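Local coordinates for protein acyl-coenzyme A oxidase (Caenorhabditis elegans, PDB 5K3H) that catalyses the first step of peroxisomal beta-oxidation, the FAD-dependent desaturation of fatty acyl-CoA side chains with release of hydrogen peroxide, at residues 545-548 with 549-553; 28-31 with 32-36; 490-493 with 494-498. One frame throughout, in Å; residues are numbered along the deposited sequence.

The three contacts are short helical stretches on three helices, with that of interaction 1 between the other two contacts. Its centre lies 15 Å from that of interaction 2 and 15 Å from that of interaction 3. Toward interaction 2 the join is polar, with Arg550 NH1 2.8 Å from Gln33 OE1; toward interaction 3 it is mostly apolar, with Ala548 CB 3.8 Å from Ile492 CD1. Interactions 2 and 3 do not touch, their nearest atoms being about 16 Å apart. Interactions 1 and 2 lie away from the known substrate, FAD and ATP sites, whereas in interaction 3 the side chain of His497 is about 8 Å from that of Tyr581, which binds an ATP shared between the two subunits of the dimer.

Interaction 1: residues 545-548 with 549-553; sequences EAFA and RRVNE
Glu545 and Arg549, one turn apart, meet in a long salt bridge, OE1 to NH2 at 3.4 Å, with the carboxylate and guanidinium planes 44° apart. The arginine chain bends at chi3 (-106°) and folds back along the helix, which lays one guanidinium face over Glu545 O and brings NH2 to 3.6 Å from Glu545 CB. That same carbonyl accepts Arg549 N at 2.8 Å. Further along, Phe547 CG lies anti to its backbone N (chi1 -163°), and CE1 of its ring touches Val551 CG2 at 3.9 Å. Successive i to i+4 backbone bonds, among them Asn552 N to Ala548 O at 3.2 Å, run through this part of helix 520-553, which belongs to the all-helical C-terminal region of the acyl-CoA oxidase fold. Arg549 NH1 has a second acid, Glu360 of helix 338-367, so the guanidinium joins two carboxylates. A leucine in place of Arg549 would probably leave Glu545 and Glu360 without their shared positive charge and remove one polar link to helix 338-367. Phe547 and Val551 pack against helix 557-577, while Arg550, bent at chi2 and chi3, turns its end away from this turn toward helix 27-35.

Interaction 2: residues 28-31 with 32-36; sequences HAMA and AQIYG
Met30 and Ile34 meet on the buried side of helix 27-35, a short helix of the N-terminal region that closes in a Schellman motif at Gly36. Met30 CG lies 4.3 Å from Ile34 CD1, a light apolar touch one turn apart. Ile34 CG1 sits beside its own backbone N (chi1 -69°) and so runs back along the helix, passing 3.4 Å from Met30 O, the carbonyl that also accepts Ile34 N at 2.9 Å. Helix 338-367 covers this side through Tyr352, which both residues touch, and helix 557-577 meets Met30 through Ile559, Ala562 and Leu563.

The other flank is less enclosed. His28, Ala29, Ala32 and Gln33 are all partly exposed, and between them the turn is held by backbone bonds, Ala32 N to His28 O and Gln33 N to Ala29 O, both 3.1 Å. The long polar side chains here look outward for partners: His28 ND1 bonds to Glu619 OE2, and Gln33, bent at chi2 (52°), leads its amide away from the turn toward its hydrogen-bond partner Arg550.

At the C-terminal end the chain leaves the helix with positive phi at Gly36 (82°), where a CB would press on the carbonyl O of Tyr35, a geometry that calls for glycine. Tyr35 reaches Trp618 O with its hydroxyl. Its ring receives Ile34 CG2 over the centre of one face, 3.8 Å above the plane, while CD2 comes to 3.4 Å from Ala31 O, the acceptor of Tyr35 N.

Interaction 3: residues 490-493 with 494-498; sequences EYIK and TFQHI
Glu490 O is gripped twice by Thr494, by the hydroxyl OG1 at 2.7 Å and by the backbone N at 3.0 Å, the two donors arriving from opposite faces of the carbonyl plane. The hydroxyl gets there because OG1 lies beside its own backbone N (chi1 -60°) and points back down the helix. The amide bond is bent, 139° at the hydrogen, consistent with the shared acceptor; Phe495 N to Tyr491 O, one residue on, is much straighter at 168°. Thr494 OG1 also bonds to Ser478 OG, tying the turn to the preceding loop. All this lies near the start of helix 489-515, in the helical C-terminal region of the acyl-CoA oxidase fold. Here the Phe495 ring leans back over the previous turn, its CE2 4.4 Å from Tyr491 CB, and presents an edge to Ile492 CA. On the next flank Gln496 stretches out beyond CG, and its amide NE2 passes 4.0 Å from Ile492 CG2 as the two side chains cross, before making a weak hydrogen bond to Glu545 OE2. His497 N bonds to Lys493 O at 3.0 Å, while its ring, stacked with that of Phe587, is held by Asp585 through NE2 and Ser474 through ND1.

Interaction 1: residues 545-548 with 549-553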
loop_
_atom_site.group_PDB
_atom_site.type_symbol
_atom_site.label_atom_id
_atom_site.label_comp_id
_atom_site.label_asym_id
_atom_site.label_seq_id
_atom_site.Cartn_x
_atom_site.Cartn_y
_atom_site.Cartn_z
ATOM N N GLU B 545 -7.660 4.776 -25.623
ATOM C CA GLU B 545 -8.438 4.649 -26.859
ATOM C C GLU B 545 -9.789 3.978 -26.610
ATOM O O GLU B 545 -10.793 4.341 -27.240
ATOM C CB GLU B 545 -7.654 3.869 -27.919
ATOM C CG GLU B 545 -6.430 4.589 -28.458
ATOM C CD GLU B 545 -5.894 3.974 -29.746
ATOM O OE1 GLU B 545 -6.560 4.077 -30.799
ATOM O OE2 GLU B 545 -4.794 3.391 -29.717
ATOM N N ALA B 546 -9.838 2.973 -25.722
ATOM C CA ALA B 546 -11.123 2.348 -25.420
ATOM C C ALA B 546 -12.055 3.321 -24.701
ATOM O O ALA B 546 -13.254 3.384 -24.999
ATOM C CB ALA B 546 -10.906 1.093 -24.581
ATOM N N PHE B 547 -11.508 4.135 -23.800
ATOM C CA PHE B 547 -12.309 5.160 -23.145
ATOM C C PHE B 547 -12.856 6.150 -24.169
ATOM O O PHE B 547 -14.049 6.484 -24.148
ATOM C CB PHE B 547 -11.458 5.858 -22.081
ATOM C CG PHE B 547 -12.246 6.640 -21.065
ATOM C CD1 PHE B 547 -13.623 6.800 -21.182
ATOM C CD2 PHE B 547 -11.591 7.298 -20.036
ATOM C CE1 PHE B 547 -14.335 7.548 -20.250
ATOM C CE2 PHE B 547 -12.303 8.053 -19.105
ATOM C CZ PHE B 547 -13.665 8.182 -19.213
ATOM N N ALA B 548 -11.990 6.657 -25.058
ATOM C CA ALA B 548 -12.447 7.596 -26.083
ATOM C C ALA B 548 -13.474 6.953 -27.011
ATOM O O ALA B 548 -14.480 7.578 -27.369
ATOM C CB ALA B 548 -11.254 8.112 -26.889
ATOM N N ARG B 549 -13.247 5.695 -27.391
ATOM C CA ARG B 549 -14.192 4.977 -28.238
ATOM C C ARG B 549 -15.573 4.939 -27.603
ATOM O O ARG B 549 -16.571 5.277 -28.244
ATOM C CB ARG B 549 -13.676 3.563 -28.476
ATOM C CG ARG B 549 -13.611 3.082 -29.905
ATOM C CD ARG B 549 -12.823 1.769 -29.972
ATOM N NE ARG B 549 -11.489 1.954 -30.531
ATOM C CZ ARG B 549 -10.349 1.657 -29.916
ATOM N NH1 ARG B 549 -10.348 1.141 -28.696
ATOM N NH2 ARG B 549 -9.198 1.873 -30.541
ATOM N N ARG B 550 -15.641 4.574 -26.319
ATOM C CA ARG B 550 -16.932 4.482 -25.639
ATOM C C ARG B 550 -17.661 5.823 -25.633
ATOM O O ARG B 550 -18.866 5.881 -25.928
ATOM C CB ARG B 550 -16.746 3.982 -24.203
ATOM C CG ARG B 550 -18.001 4.077 -23.341
ATOM C CD ARG B 550 -19.124 3.177 -23.871
ATOM N NE ARG B 550 -18.761 1.786 -23.663
ATOM C CZ ARG B 550 -19.229 1.017 -22.688
ATOM N NH1 ARG B 550 -20.121 1.489 -21.833
ATOM N NH2 ARG B 550 -18.803 -0.229 -22.572
ATOM N N VAL B 551 -16.940 6.918 -25.348
ATOM C CA VAL B 551 -17.592 8.223 -25.265
ATOM C C VAL B 551 -18.231 8.596 -26.593
ATOM O O VAL B 551 -19.346 9.126 -26.628
ATOM C CB VAL B 551 -16.594 9.298 -24.809
ATOM C CG1 VAL B 551 -17.221 10.659 -24.956
ATOM C CG2 VAL B 551 -16.199 9.061 -23.367
ATOM N N ASN B 552 -17.549 8.306 -27.706
ATOM C CA ASN B 552 -18.077 8.652 -29.024
ATOM C C ASN B 552 -19.361 7.909 -29.338
ATOM O O ASN B 552 -20.209 8.432 -30.063
ATOM C CB ASN B 552 -17.045 8.354 -30.109
ATOM C CG ASN B 552 -15.886 9.304 -30.059
ATOM O OD1 ASN B 552 -16.043 10.472 -29.678
ATOM N ND2 ASN B 552 -14.707 8.821 -30.432
ATOM N N GLU B 553 -19.529 6.696 -28.816
ATOM C CA GLU B 553 -20.705 5.914 -29.153
ATOM C C GLU B 553 -21.943 6.344 -28.387
ATOM O O GLU B 553 -23.054 5.909 -28.736
ATOM C CB GLU B 553 -20.459 4.432 -28.880
ATOM C CG GLU B 553 -19.382 3.765 -29.735
ATOM C CD GLU B 553 -19.115 2.337 -29.259
ATOM O OE1 GLU B 553 -19.833 1.903 -28.325
ATOM O OE2 GLU B 553 -18.205 1.655 -29.803
#

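Interaction 2: residues 28-31 with 32-36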
loop_
_atom_site.group_PDB
_atom_site.type_symbol
_atom_site.label_atom_id
_atom_site.label_comp_id
_atom_site.label_asym_id
_atom_site.label_seq_id
_atom_site.Cartn_x
_atom_site.Cartn_y
_atom_site.Cartn_z
ATOM N N HIS B 28 -29.169 6.709 -12.627
ATOM C CA HIS B 28 -29.676 5.434 -13.144
ATOM C C HIS B 28 -29.174 5.194 -14.563
ATOM O O HIS B 28 -28.886 4.050 -14.937
ATOM C CB HIS B 28 -31.215 5.393 -13.152
ATOM C CG HIS B 28 -31.854 5.154 -11.818
ATOM N ND1 HIS B 28 -31.149 4.740 -10.706
ATOM C CD2 HIS B 28 -33.144 5.275 -11.424
ATOM C CE1 HIS B 28 -31.980 4.617 -9.685
ATOM N NE2 HIS B 28 -33.195 4.934 -10.094
ATOM N N ALA B 29 -29.128 6.262 -15.384
ATOM C CA ALA B 29 -28.683 6.158 -16.773
ATOM C C ALA B 29 -27.184 5.928 -16.860
ATOM O O ALA B 29 -26.710 5.169 -17.718
ATOM C CB ALA B 29 -29.075 7.421 -17.545
ATOM N N MET B 30 -26.427 6.549 -15.958
ATOM C CA MET B 30 -24.993 6.278 -15.893
ATOM C C MET B 30 -24.729 4.863 -15.411
ATOM O O MET B 30 -23.790 4.217 -15.883
ATOM C CB MET B 30 -24.293 7.283 -14.967
ATOM C CG MET B 30 -22.764 7.187 -14.980
ATOM S SD MET B 30 -22.065 7.565 -16.606
ATOM C CE MET B 30 -21.956 9.365 -16.533
ATOM N N ALA B 31 -25.519 4.378 -14.438
ATOM C CA ALA B 31 -25.402 2.982 -14.007
ATOM C C ALA B 31 -25.593 2.009 -15.172
ATOM O O ALA B 31 -24.833 1.045 -15.308
ATOM C CB ALA B 31 -26.399 2.687 -12.888
ATOM N N ALA B 32 -26.584 2.256 -16.039
ATOM C CA ALA B 32 -26.795 1.403 -17.213
ATOM C C ALA B 32 -25.595 1.447 -18.157
ATOM O O ALA B 32 -25.213 0.424 -18.755
ATOM C CB ALA B 32 -28.065 1.821 -17.944
ATOM N N GLN B 33 -24.983 2.624 -18.307
ATOM C CA GLN B 33 -23.736 2.720 -19.065
ATOM C C GLN B 33 -22.626 1.858 -18.448
ATOM O O GLN B 33 -21.955 1.098 -19.154
ATOM C CB GLN B 33 -23.322 4.186 -19.148
ATOM C CG GLN B 33 -22.395 4.513 -20.268
ATOM C CD GLN B 33 -22.863 4.038 -21.621
ATOM O OE1 GLN B 33 -22.143 3.329 -22.304
ATOM N NE2 GLN B 33 -24.059 4.435 -22.022
ATOM N N ILE B 34 -22.452 1.931 -17.122
ATOM C CA ILE B 34 -21.379 1.204 -16.436
ATOM C C ILE B 34 -21.571 -0.303 -16.560
ATOM O O ILE B 34 -20.604 -1.050 -16.741
ATOM C CB ILE B 34 -21.292 1.626 -14.951
ATOM C CG1 ILE B 34 -20.786 3.063 -14.786
ATOM C CG2 ILE B 34 -20.427 0.654 -14.141
ATOM C CD1 ILE B 34 -20.957 3.584 -13.392
ATOM N N TYR B 35 -22.795 -0.790 -16.398
ATOM C CA TYR B 35 -23.003 -2.232 -16.283
ATOM C C TYR B 35 -23.517 -2.860 -17.575
ATOM O O TYR B 35 -23.884 -4.042 -17.577
ATOM C CB TYR B 35 -23.954 -2.534 -15.109
ATOM C CG TYR B 35 -23.345 -2.212 -13.760
ATOM C CD1 TYR B 35 -22.242 -2.928 -13.287
ATOM C CD2 TYR B 35 -23.844 -1.164 -12.976
ATOM C CE1 TYR B 35 -21.654 -2.632 -12.060
ATOM C CE2 TYR B 35 -23.265 -0.863 -11.727
ATOM C CZ TYR B 35 -22.166 -1.605 -11.290
ATOM O OH TYR B 35 -21.588 -1.329 -10.084
ATOM N N GLY B 36 -23.535 -2.106 -18.673
ATOM C CA GLY B 36 -23.868 -2.673 -19.967
ATOM C C GLY B 36 -25.339 -2.824 -20.285
ATOM O O GLY B 36 -25.720 -3.780 -20.968
#

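Interaction 3: residues 490-493 with 494-498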
loop_
_atom_site.group_PDB
_atom_site.type_symbol
_atom_site.label_atom_id
_atom_site.label_comp_id
_atom_site.label_asym_id
_atom_site.label_seq_id
_atom_site.Cartn_x
_atom_site.Cartn_y
_atom_site.Cartn_z
ATOM N N GLU B 490 -5.725 14.604 -30.785
ATOM C CA GLU B 490 -4.328 15.010 -30.663
ATOM C C GLU B 490 -3.646 14.359 -29.457
ATOM O O GLU B 490 -2.449 14.045 -29.527
ATOM C CB GLU B 490 -4.194 16.529 -30.620
ATOM C CG GLU B 490 -4.755 17.237 -31.862
ATOM C CD GLU B 490 -4.289 16.610 -33.176
ATOM O OE1 GLU B 490 -5.081 16.617 -34.128
ATOM O OE2 GLU B 490 -3.136 16.119 -33.275
ATOM N N TYR B 491 -4.387 14.107 -28.365
ATOM C CA TYR B 491 -3.829 13.366 -27.228
ATOM C C TYR B 491 -3.570 11.907 -27.591
ATOM O O TYR B 491 -2.553 11.329 -27.196
ATOM C CB TYR B 491 -4.770 13.446 -26.017
ATOM C CG TYR B 491 -4.795 14.786 -25.333
ATOM C CD1 TYR B 491 -5.629 15.797 -25.789
ATOM C CD2 TYR B 491 -3.983 15.045 -24.236
ATOM C CE1 TYR B 491 -5.647 17.062 -25.174
ATOM C CE2 TYR B 491 -3.989 16.294 -23.603
ATOM C CZ TYR B 491 -4.830 17.308 -24.072
ATOM O OH TYR B 491 -4.855 18.547 -23.446
ATOM N N ILE B 492 -4.513 11.274 -28.282
ATOM C CA ILE B 492 -4.317 9.891 -28.699
ATOM C C ILE B 492 -3.088 9.781 -29.598
ATOM O O ILE B 492 -2.213 8.932 -29.384
ATOM C CB ILE B 492 -5.596 9.355 -29.366
ATOM C CG1 ILE B 492 -6.712 9.247 -28.309
ATOM C CG2 ILE B 492 -5.361 7.990 -29.945
ATOM C CD1 ILE B 492 -8.057 8.746 -28.824
ATOM N N LYS B 493 -2.962 10.685 -30.578
ATOM C CA LYS B 493 -1.783 10.645 -31.448
ATOM C C LYS B 493 -0.492 10.890 -30.682
ATOM O O LYS B 493 0.560 10.378 -31.072
ATOM C CB LYS B 493 -1.893 11.665 -32.585
ATOM C CG LYS B 493 -2.956 11.331 -33.601
ATOM C CD LYS B 493 -2.714 12.117 -34.870
ATOM C CE LYS B 493 -2.721 13.618 -34.604
ATOM N NZ LYS B 493 -1.893 14.395 -35.590
ATOM N N THR B 494 -0.547 11.679 -29.607
ATOM C CA THR B 494 0.641 11.935 -28.795
ATOM C C THR B 494 1.029 10.700 -27.976
ATOM O O THR B 494 2.216 10.363 -27.890
ATOM C CB THR B 494 0.385 13.159 -27.911
ATOM O OG1 THR B 494 0.120 14.281 -28.758
ATOM C CG2 THR B 494 1.570 13.493 -27.028
ATOM N N PHE B 495 0.046 10.002 -27.386
ATOM C CA PHE B 495 0.333 8.727 -26.715
ATOM C C PHE B 495 0.846 7.678 -27.703
ATOM O O PHE B 495 1.720 6.866 -27.371
ATOM C CB PHE B 495 -0.916 8.183 -26.011
ATOM C CG PHE B 495 -1.320 8.952 -24.786
ATOM C CD1 PHE B 495 -0.492 9.002 -23.686
ATOM C CD2 PHE B 495 -2.539 9.592 -24.730
ATOM C CE1 PHE B 495 -0.850 9.673 -22.566
ATOM C CE2 PHE B 495 -2.917 10.294 -23.602
ATOM C CZ PHE B 495 -2.079 10.331 -22.516
ATOM N N GLN B 496 0.286 7.651 -28.910
ATOM C CA GLN B 496 0.781 6.710 -29.906
ATOM C C GLN B 496 2.246 6.984 -30.219
ATOM O O GLN B 496 3.064 6.058 -30.279
ATOM C CB GLN B 496 -0.091 6.780 -31.165
ATOM C CG GLN B 496 -1.419 6.077 -30.992
ATOM C CD GLN B 496 -2.364 6.206 -32.195
ATOM O OE1 GLN B 496 -2.186 7.070 -33.047
ATOM N NE2 GLN B 496 -3.405 5.365 -32.231
ATOM N N HIS B 497 2.606 8.261 -30.349
ATOM C CA HIS B 497 3.988 8.619 -30.636
ATOM C C HIS B 497 4.934 8.157 -29.530
ATOM O O HIS B 497 5.961 7.528 -29.815
ATOM C CB HIS B 497 4.116 10.126 -30.852
ATOM C CG HIS B 497 5.529 10.565 -31.059
ATOM N ND1 HIS B 497 6.166 10.486 -32.282
ATOM C CD2 HIS B 497 6.456 11.017 -30.180
ATOM C CE1 HIS B 497 7.409 10.911 -32.154
ATOM N NE2 HIS B 497 7.611 11.235 -30.889
ATOM N N ILE B 498 4.632 8.463 -28.262
ATOM C CA ILE B 498 5.615 8.135 -27.232
ATOM C C ILE B 498 5.700 6.622 -27.038
ATOM O O ILE B 498 6.795 6.091 -26.830
ATOM C CB ILE B 498 5.369 8.884 -25.899
ATOM C CG1 ILE B 498 4.253 8.276 -25.086
ATOM C CG2 ILE B 498 5.099 10.389 -26.090
ATOM C CD1 ILE B 498 3.807 9.222 -23.980
#